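Local coordinates for TfuA domain-containing protein (Methanosarcina acetivorans, PDB 6XP8) that takes part in peptide backbone thioamidation, probably working together with a YcaO enzyme, at residues L153-N158 and G174-I179; G168-G173 and K185-F190. All blocks are in the same frame, centred on the assembly; numbering follows the deposited sequence.

Contact 1 of 2, residues L153-N158 and G174-I179; sequences LDLAIN and GKKGLI
Leu155 reaches out from the last turn of helix 146-157 and divides its two methyls between two partners on the segment 174-179. CD2 meets CD1 of Leu178 at 3.9 Å, while CD1 lies 4.2 Å from CD of Lys176. Both partners therefore touch the same forked tip, each crossing it at a slant. CG of Leu155 stands anti to the backbone N (chi1 179°), and the fork so placed ends at these two residues of the turn. The Leu155-Leu178 side is the tighter half: Leu155 is buried, the same two methyls also resting on helix 166-175, CD1 beside Glu172 and CD2 beside Gly173, and Leu178 in turn touches Ala151, one helical turn earlier on the same helix as Leu155. What brings Leu178 round to this position is a Schellman motif at the C-terminal end of helix 166-175. Gly177 leaves the helix with positive phi (68°), a backbone shape that favours glycine, and two bonds run back into the last turn, among them Gly177 N to Gly174 O at 3.2 Å. The chain thus reverses just beyond the helix and presents Leu178 to its neighbour. The Lys176 half is looser and faces solvent. This exposed residue offers only the aliphatic part of its chain, with the bend at chi4 (-83°) coming beyond the CD that touches Leu155. Further toward the open side, the chain leaves helix 146-157 at Asn158. There ND2 donates to Asp154 O at 3.0 Å from above the carbonyl plane, and Asn158 N reaches the same oxygen from the opposite face, also at 3.0 Å, so that the carbonyl is gripped twice at the exposed helix end.

Contact 2 of 2, residues G168-G173 and K185-F190; sequences GLTKEG and KQLLDF
The hydroxyl OG1 of Thr170 faces the backbone carbonyl oxygens of Tyr166, its strongest partner, and Leu167 in the preceding turn of its own helix; its single hydrogen must be shared between them or go to one, while Leu188 of helix 181-193 lies against it. Across the contact CD2 of Leu188 lies 3.9 Å from OG1 of Thr170 and CB of Leu188 4.0 Å from the same oxygen, the two side chains meeting at about a right angle. With chi1 at 55°, OG1 sits between the backbone N and the carbonyl carbon, and CG2 is left to point at the other leucine. That methyl comes within 3.9 Å of Leu187 CD2, so each branch of the threonine serves a different neighbour. The backbones come close here, with the CA atoms of Thr170 and Leu188 6.6 Å apart, a spacing that a short, branched side chain can fill. Leu187 continues inward to Leu152 of helix 146-157 and Ala138 of helix 128-140, within a bundle of helices. A serine here would lack CG2 and would probably leave a gap beside Leu187 CD2, with the hydroxyl less restricted about chi1. The buried hydroxyl's donor need is met within its own helix, and between these two segments the helices meet through van der Waals contact, a methyl on Leu187 and the hydroxyl oxygen on Leu188.

How the contacts relate
The centres of contacts 1 and 2 lie about 10 Å apart, on the same side of the chain's centre, and helix 166-175 serves both. Their segments alternate along the chain: 153-158, 168-173, 174-179, then 185-190. Consecutive helices thus pack on one another, helix 146-157 meeting the turn just past the end of helix 166-175, whose earlier turns meet helix 181-193. The contacts also touch directly, through a probable hydrogen bond from Leu178 N to Gly173 O at 2.8 Å, which fits the second bond of the Schellman motif, and through Ala156 N, 3.7 Å from Leu169 CD1. Together they belong to an all-helical part of TfuA, which follows the parallel five-stranded sheet in the chain.

Contact 1 of 2, residues L153-N158 and G174-I179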
ATOM      1  N   LEU A 153       3.177  17.721   6.295  1.00 15.65           N
ATOM      2  CA  LEU A 153       3.508  16.325   6.565  1.00 15.73           C
ATOM      3  C   LEU A 153       3.226  15.951   8.024  1.00 16.15           C
ATOM      4  O   LEU A 153       2.605  14.920   8.291  1.00 15.59           O
ATOM      5  CB  LEU A 153       4.950  16.008   6.150  1.00 16.04           C
ATOM      6  CG  LEU A 153       5.526  14.622   6.479  1.00 15.98           C
ATOM      7  CD1 LEU A 153       4.707  13.477   5.882  1.00 16.46           C
ATOM      8  CD2 LEU A 153       6.966  14.558   6.005  1.00 16.72           C
ATOM      9  N   ASP A 154       3.663  16.800   8.956  1.00 16.20           N
ATOM     10  CA  ASP A 154       3.328  16.625  10.373  1.00 16.61           C
ATOM     11  C   ASP A 154       1.814  16.572  10.610  1.00 16.13           C
ATOM     12  O   ASP A 154       1.334  15.748  11.398  1.00 15.93           O
ATOM     13  CB  ASP A 154       3.958  17.737  11.220  1.00 17.76           C
ATOM     14  CG  ASP A 154       3.580  17.636  12.688  1.00 19.14           C
ATOM     15  OD1 ASP A 154       4.112  16.738  13.384  1.00 20.74           O
ATOM     16  OD2 ASP A 154       2.746  18.447  13.143  1.00 19.92           O
ATOM     17  N   LEU A 155       1.073  17.454   9.931  1.00 15.26           N
ATOM     18  CA  LEU A 155      -0.392  17.452  10.007  1.00 15.77           C
ATOM     19  C   LEU A 155      -0.964  16.108   9.549  1.00 15.50           C
ATOM     20  O   LEU A 155      -1.820  15.536  10.230  1.00 15.59           O
ATOM     21  CB  LEU A 155      -1.007  18.622   9.213  1.00 15.64           C
ATOM     22  CG  LEU A 155      -2.543  18.757   9.159  1.00 16.14           C
ATOM     23  CD1 LEU A 155      -3.191  18.821  10.540  1.00 16.02           C
ATOM     24  CD2 LEU A 155      -2.972  19.951   8.315  1.00 16.48           C
ATOM     25  N   ALA A 156      -0.471  15.609   8.413  1.00 15.30           N
ATOM     26  CA  ALA A 156      -0.933  14.332   7.852  1.00 15.69           C
ATOM     27  C   ALA A 156      -0.678  13.166   8.813  1.00 16.00           C
ATOM     28  O   ALA A 156      -1.573  12.349   9.047  1.00 15.66           O
ATOM     29  CB  ALA A 156      -0.287  14.072   6.501  1.00 15.53           C
ATOM     30  N   ILE A 157       0.527  13.122   9.387  1.00 16.65           N
ATOM     31  CA  ILE A 157       0.897  12.118  10.402  1.00 17.35           C
ATOM     32  C   ILE A 157      -0.090  12.163  11.580  1.00 17.81           C
ATOM     33  O   ILE A 157      -0.501  11.118  12.095  1.00 17.33           O
ATOM     34  CB  ILE A 157       2.374  12.290  10.872  1.00 18.01           C
ATOM     35  CG1 ILE A 157       3.344  12.020   9.705  1.00 18.33           C
ATOM     36  CG2 ILE A 157       2.700  11.388  12.066  1.00 18.73           C
ATOM     37  CD1 ILE A 157       4.760  12.532   9.916  1.00 18.18           C
ATOM     38  N   ASN A 158      -0.486  13.379  11.964  1.00 18.32           N
ATOM     39  CA  ASN A 158      -1.396  13.620  13.086  1.00 19.18           C
ATOM     40  C   ASN A 158      -2.887  13.663  12.729  1.00 18.92           C
ATOM     41  O   ASN A 158      -3.709  14.186  13.493  1.00 19.73           O
ATOM     42  CB  ASN A 158      -0.966  14.887  13.829  1.00 20.21           C
ATOM     43  CG  ASN A 158       0.246  14.650  14.697  1.00 21.22           C
ATOM     44  OD1 ASN A 158       0.171  13.950  15.709  1.00 23.07           O
ATOM     45  ND2 ASN A 158       1.375  15.215  14.301  1.00 21.94           N
ATOM     46  N   GLY A 174      -4.565  25.304   5.637  1.00 23.67           N
ATOM     47  CA  GLY A 174      -4.950  26.712   5.488  1.00 24.81           C
ATOM     48  C   GLY A 174      -5.582  27.297   6.742  1.00 25.15           C
ATOM     49  O   GLY A 174      -5.247  28.413   7.147  1.00 25.73           O
ATOM     50  N   LYS A 175      -6.488  26.534   7.355  1.00 25.76           N
ATOM     51  CA  LYS A 175      -7.167  26.930   8.600  1.00 25.78           C
ATOM     52  C   LYS A 175      -6.213  27.077   9.791  1.00 25.96           C
ATOM     53  O   LYS A 175      -6.438  27.916  10.670  1.00 26.58           O
ATOM     54  CB  LYS A 175      -8.281  25.935   8.948  1.00 26.59           C
ATOM     55  CG  LYS A 175      -9.533  26.060   8.096  1.00 27.60           C
ATOM     56  CD  LYS A 175     -10.580  25.052   8.544  1.00 28.90           C
ATOM     57  CE  LYS A 175     -11.796  25.062   7.634  1.00 30.40           C
ATOM     58  NZ  LYS A 175     -12.743  23.975   8.007  1.00 31.38           N
ATOM     59  N   LYS A 176      -5.157  26.263   9.810  1.00 25.11           N
ATOM     60  CA  LYS A 176      -4.150  26.284  10.878  1.00 25.40           C
ATOM     61  C   LYS A 176      -2.959  27.212  10.584  1.00 24.88           C
ATOM     62  O   LYS A 176      -1.992  27.246  11.354  1.00 25.17           O
ATOM     63  CB  LYS A 176      -3.660  24.863  11.177  1.00 26.24           C
ATOM     64  CG  LYS A 176      -4.666  23.997  11.920  1.00 27.05           C
ATOM     65  CD  LYS A 176      -4.147  22.574  12.082  1.00 28.07           C
ATOM     66  CE  LYS A 176      -4.942  21.794  13.119  1.00 29.16           C
ATOM     67  NZ  LYS A 176      -4.468  22.077  14.505  1.00 30.55           N
ATOM     68  N   GLY A 177      -3.041  27.951   9.473  1.00 23.79           N
ATOM     69  CA  GLY A 177      -2.003  28.911   9.064  1.00 22.87           C
ATOM     70  C   GLY A 177      -0.685  28.286   8.641  1.00 22.45           C
ATOM     71  O   GLY A 177       0.385  28.874   8.840  1.00 22.76           O
ATOM     72  N   LEU A 178      -0.767  27.093   8.055  1.00 21.54           N
ATOM     73  CA  LEU A 178       0.415  26.343   7.624  1.00 20.58           C
ATOM     74  C   LEU A 178       0.814  26.631   6.176  1.00 20.79           C
ATOM     75  O   LEU A 178       1.943  26.347   5.778  1.00 20.68           O
ATOM     76  CB  LEU A 178       0.198  24.838   7.819  1.00 20.35           C
ATOM     77  CG  LEU A 178      -0.298  24.300   9.171  1.00 20.41           C
ATOM     78  CD1 LEU A 178      -0.392  22.784   9.079  1.00 20.46           C
ATOM     79  CD2 LEU A 178       0.586  24.714  10.344  1.00 20.27           C
ATOM     80  N   ILE A 179      -0.116  27.203   5.412  1.00 20.58           N
ATOM     81  CA  ILE A 179       0.064  27.489   3.983  1.00 20.89           C
ATOM     82  C   ILE A 179      -0.933  28.593   3.570  1.00 21.00           C
ATOM     83  O   ILE A 179      -2.068  28.604   4.062  1.00 21.06           O
ATOM     84  CB  ILE A 179      -0.095  26.189   3.118  1.00 20.86           C
ATOM     85  CG1 ILE A 179       0.368  26.409   1.663  1.00 20.79           C
ATOM     86  CG2 ILE A 179      -1.510  25.598   3.218  1.00 20.94           C
ATOM     87  CD1 ILE A 179       0.636  25.136   0.881  1.00 21.33           C
TER

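Contact 2 of 2, residues G168-G173 and K185-F190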
ATOM      1  N   GLY A 168      -8.665  17.579   2.467  1.00 19.22           N
ATOM      2  CA  GLY A 168      -8.696  17.746   3.925  1.00 19.63           C
ATOM      3  C   GLY A 168      -7.410  18.347   4.470  1.00 20.18           C
ATOM      4  O   GLY A 168      -7.445  19.213   5.349  1.00 20.82           O
ATOM      5  N   LEU A 169      -6.282  17.897   3.920  1.00 19.83           N
ATOM      6  CA  LEU A 169      -4.957  18.357   4.326  1.00 19.86           C
ATOM      7  C   LEU A 169      -4.719  19.826   3.977  1.00 19.55           C
ATOM      8  O   LEU A 169      -4.248  20.585   4.826  1.00 18.87           O
ATOM      9  CB  LEU A 169      -3.864  17.466   3.715  1.00 21.10           C
ATOM     10  CG  LEU A 169      -2.416  17.597   4.203  1.00 21.84           C
ATOM     11  CD1 LEU A 169      -2.293  17.254   5.684  1.00 22.69           C
ATOM     12  CD2 LEU A 169      -1.497  16.719   3.365  1.00 22.48           C
ATOM     13  N   THR A 170      -5.048  20.212   2.742  1.00 19.78           N
ATOM     14  CA  THR A 170      -4.891  21.607   2.297  1.00 20.47           C
ATOM     15  C   THR A 170      -5.879  22.553   2.986  1.00 20.82           C
ATOM     16  O   THR A 170      -5.536  23.702   3.274  1.00 20.36           O
ATOM     17  CB  THR A 170      -4.975  21.771   0.761  1.00 20.48           C
ATOM     18  OG1 THR A 170      -6.204  21.217   0.274  1.00 20.55           O
ATOM     19  CG2 THR A 170      -3.780  21.098   0.074  1.00 20.03           C
ATOM     20  N   LYS A 171      -7.090  22.058   3.253  1.00 21.53           N
ATOM     21  CA  LYS A 171      -8.135  22.824   3.942  1.00 22.54           C
ATOM     22  C   LYS A 171      -7.743  23.110   5.397  1.00 22.40           C
ATOM     23  O   LYS A 171      -7.757  24.268   5.821  1.00 22.18           O
ATOM     24  CB  LYS A 171      -9.482  22.089   3.859  1.00 23.95           C
ATOM     25  CG  LYS A 171     -10.690  22.838   4.394  1.00 26.19           C
ATOM     26  CD  LYS A 171     -11.960  22.098   4.001  1.00 27.58           C
ATOM     27  CE  LYS A 171     -13.134  22.507   4.871  1.00 29.99           C
ATOM     28  NZ  LYS A 171     -14.364  21.740   4.522  1.00 31.78           N
ATOM     29  N   GLU A 172      -7.374  22.056   6.132  1.00 22.45           N
ATOM     30  CA  GLU A 172      -6.951  22.161   7.531  1.00 23.29           C
ATOM     31  C   GLU A 172      -5.614  22.900   7.651  1.00 22.48           C
ATOM     32  O   GLU A 172      -5.413  23.669   8.593  1.00 22.10           O
ATOM     33  CB  GLU A 172      -6.864  20.774   8.183  1.00 24.86           C
ATOM     34  CG  GLU A 172      -6.684  20.798   9.700  1.00 27.02           C
ATOM     35  CD  GLU A 172      -6.765  19.429  10.364  1.00 29.35           C
ATOM     36  OE1 GLU A 172      -6.784  18.387   9.666  1.00 31.28           O
ATOM     37  OE2 GLU A 172      -6.803  19.394  11.613  1.00 30.28           O
ATOM     38  N   GLY A 173      -4.712  22.654   6.694  1.00 22.28           N
ATOM     39  CA  GLY A 173      -3.445  23.378   6.583  1.00 22.60           C
ATOM     40  C   GLY A 173      -3.642  24.882   6.505  1.00 23.56           C
ATOM     41  O   GLY A 173      -2.985  25.635   7.228  1.00 23.38           O
ATOM     42  N   LYS A 185      -4.547  25.967  -2.884  1.00 23.88           N
ATOM     43  CA  LYS A 185      -5.374  25.606  -4.047  1.00 24.72           C
ATOM     44  C   LYS A 185      -4.541  25.059  -5.203  1.00 24.13           C
ATOM     45  O   LYS A 185      -4.930  24.076  -5.838  1.00 24.09           O
ATOM     46  CB  LYS A 185      -6.216  26.802  -4.513  1.00 26.23           C
ATOM     47  CG  LYS A 185      -7.409  27.093  -3.616  1.00 28.75           C
ATOM     48  CD  LYS A 185      -8.115  28.382  -4.008  1.00 30.15           C
ATOM     49  CE  LYS A 185      -9.042  28.880  -2.906  1.00 31.69           C
ATOM     50  NZ  LYS A 185     -10.183  27.960  -2.614  1.00 33.61           N
ATOM     51  N   GLN A 186      -3.390  25.690  -5.448  1.00 23.43           N
ATOM     52  CA  GLN A 186      -2.429  25.229  -6.452  1.00 23.26           C
ATOM     53  C   GLN A 186      -1.847  23.872  -6.067  1.00 22.40           C
ATOM     54  O   GLN A 186      -1.683  23.000  -6.923  1.00 22.48           O
ATOM     55  CB  GLN A 186      -1.312  26.262  -6.666  1.00 25.00           C
ATOM     56  CG  GLN A 186      -1.784  27.612  -7.200  1.00 26.80           C
ATOM     57  CD  GLN A 186      -2.432  27.528  -8.574  1.00 28.24           C
ATOM     58  OE1 GLN A 186      -1.861  26.972  -9.517  1.00 28.85           O
ATOM     59  NE2 GLN A 186      -3.633  28.090  -8.694  1.00 29.05           N
ATOM     60  N   LEU A 187      -1.571  23.694  -4.774  1.00 20.68           N
ATOM     61  CA  LEU A 187      -1.088  22.414  -4.249  1.00 20.15           C
ATOM     62  C   LEU A 187      -2.121  21.292  -4.408  1.00 20.07           C
ATOM     63  O   LEU A 187      -1.769  20.178  -4.813  1.00 19.77           O
ATOM     64  CB  LEU A 187      -0.653  22.558  -2.785  1.00 19.55           C
ATOM     65  CG  LEU A 187      -0.229  21.297  -2.022  1.00 19.44           C
ATOM     66  CD1 LEU A 187       1.007  20.653  -2.632  1.00 19.53           C
ATOM     67  CD2 LEU A 187       0.004  21.651  -0.569  1.00 19.18           C
ATOM     68  N   LEU A 188      -3.380  21.592  -4.091  1.00 20.57           N
ATOM     69  CA  LEU A 188      -4.478  20.628  -4.240  1.00 20.99           C
ATOM     70  C   LEU A 188      -4.656  20.132  -5.684  1.00 21.83           C
ATOM     71  O   LEU A 188      -4.842  18.931  -5.905  1.00 21.44           O
ATOM     72  CB  LEU A 188      -5.791  21.192  -3.681  1.00 20.36           C
ATOM     73  CG  LEU A 188      -7.053  20.313  -3.731  1.00 20.23           C
ATOM     74  CD1 LEU A 188      -6.845  18.942  -3.095  1.00 20.40           C
ATOM     75  CD2 LEU A 188      -8.215  21.036  -3.076  1.00 20.34           C
ATOM     76  N   ASP A 189      -4.592  21.053  -6.646  1.00 22.99           N
ATOM     77  CA  ASP A 189      -4.635  20.708  -8.072  1.00 24.09           C
ATOM     78  C   ASP A 189      -3.512  19.742  -8.447  1.00 23.56           C
ATOM     79  O   ASP A 189      -3.754  18.751  -9.147  1.00 24.14           O
ATOM     80  CB  ASP A 189      -4.574  21.968  -8.944  1.00 25.76           C
ATOM     81  CG  ASP A 189      -5.871  22.765  -8.929  1.00 28.24           C
ATOM     82  OD1 ASP A 189      -6.959  22.184  -8.691  1.00 29.94           O
ATOM     83  OD2 ASP A 189      -5.804  23.990  -9.166  1.00 29.33           O
ATOM     84  N   PHE A 190      -2.302  20.020  -7.958  1.00 22.30           N
ATOM     85  CA  PHE A 190      -1.147  19.145  -8.170  1.00 22.20           C
ATOM     86  C   PHE A 190      -1.367  17.756  -7.580  1.00 21.87           C
ATOM     87  O   PHE A 190      -1.069  16.758  -8.238  1.00 21.84           O
ATOM     88  CB  PHE A 190       0.143  19.756  -7.603  1.00 22.23           C
ATOM     89  CG  PHE A 190       1.350  18.862  -7.738  1.00 22.69           C
ATOM     90  CD1 PHE A 190       2.069  18.812  -8.939  1.00 22.94           C
ATOM     91  CD2 PHE A 190       1.768  18.058  -6.673  1.00 22.46           C
ATOM     92  CE1 PHE A 190       3.174  17.983  -9.069  1.00 23.26           C
ATOM     93  CE2 PHE A 190       2.876  17.223  -6.801  1.00 22.75           C
ATOM     94  CZ  PHE A 190       3.583  17.192  -8.000  1.00 22.89           C
TER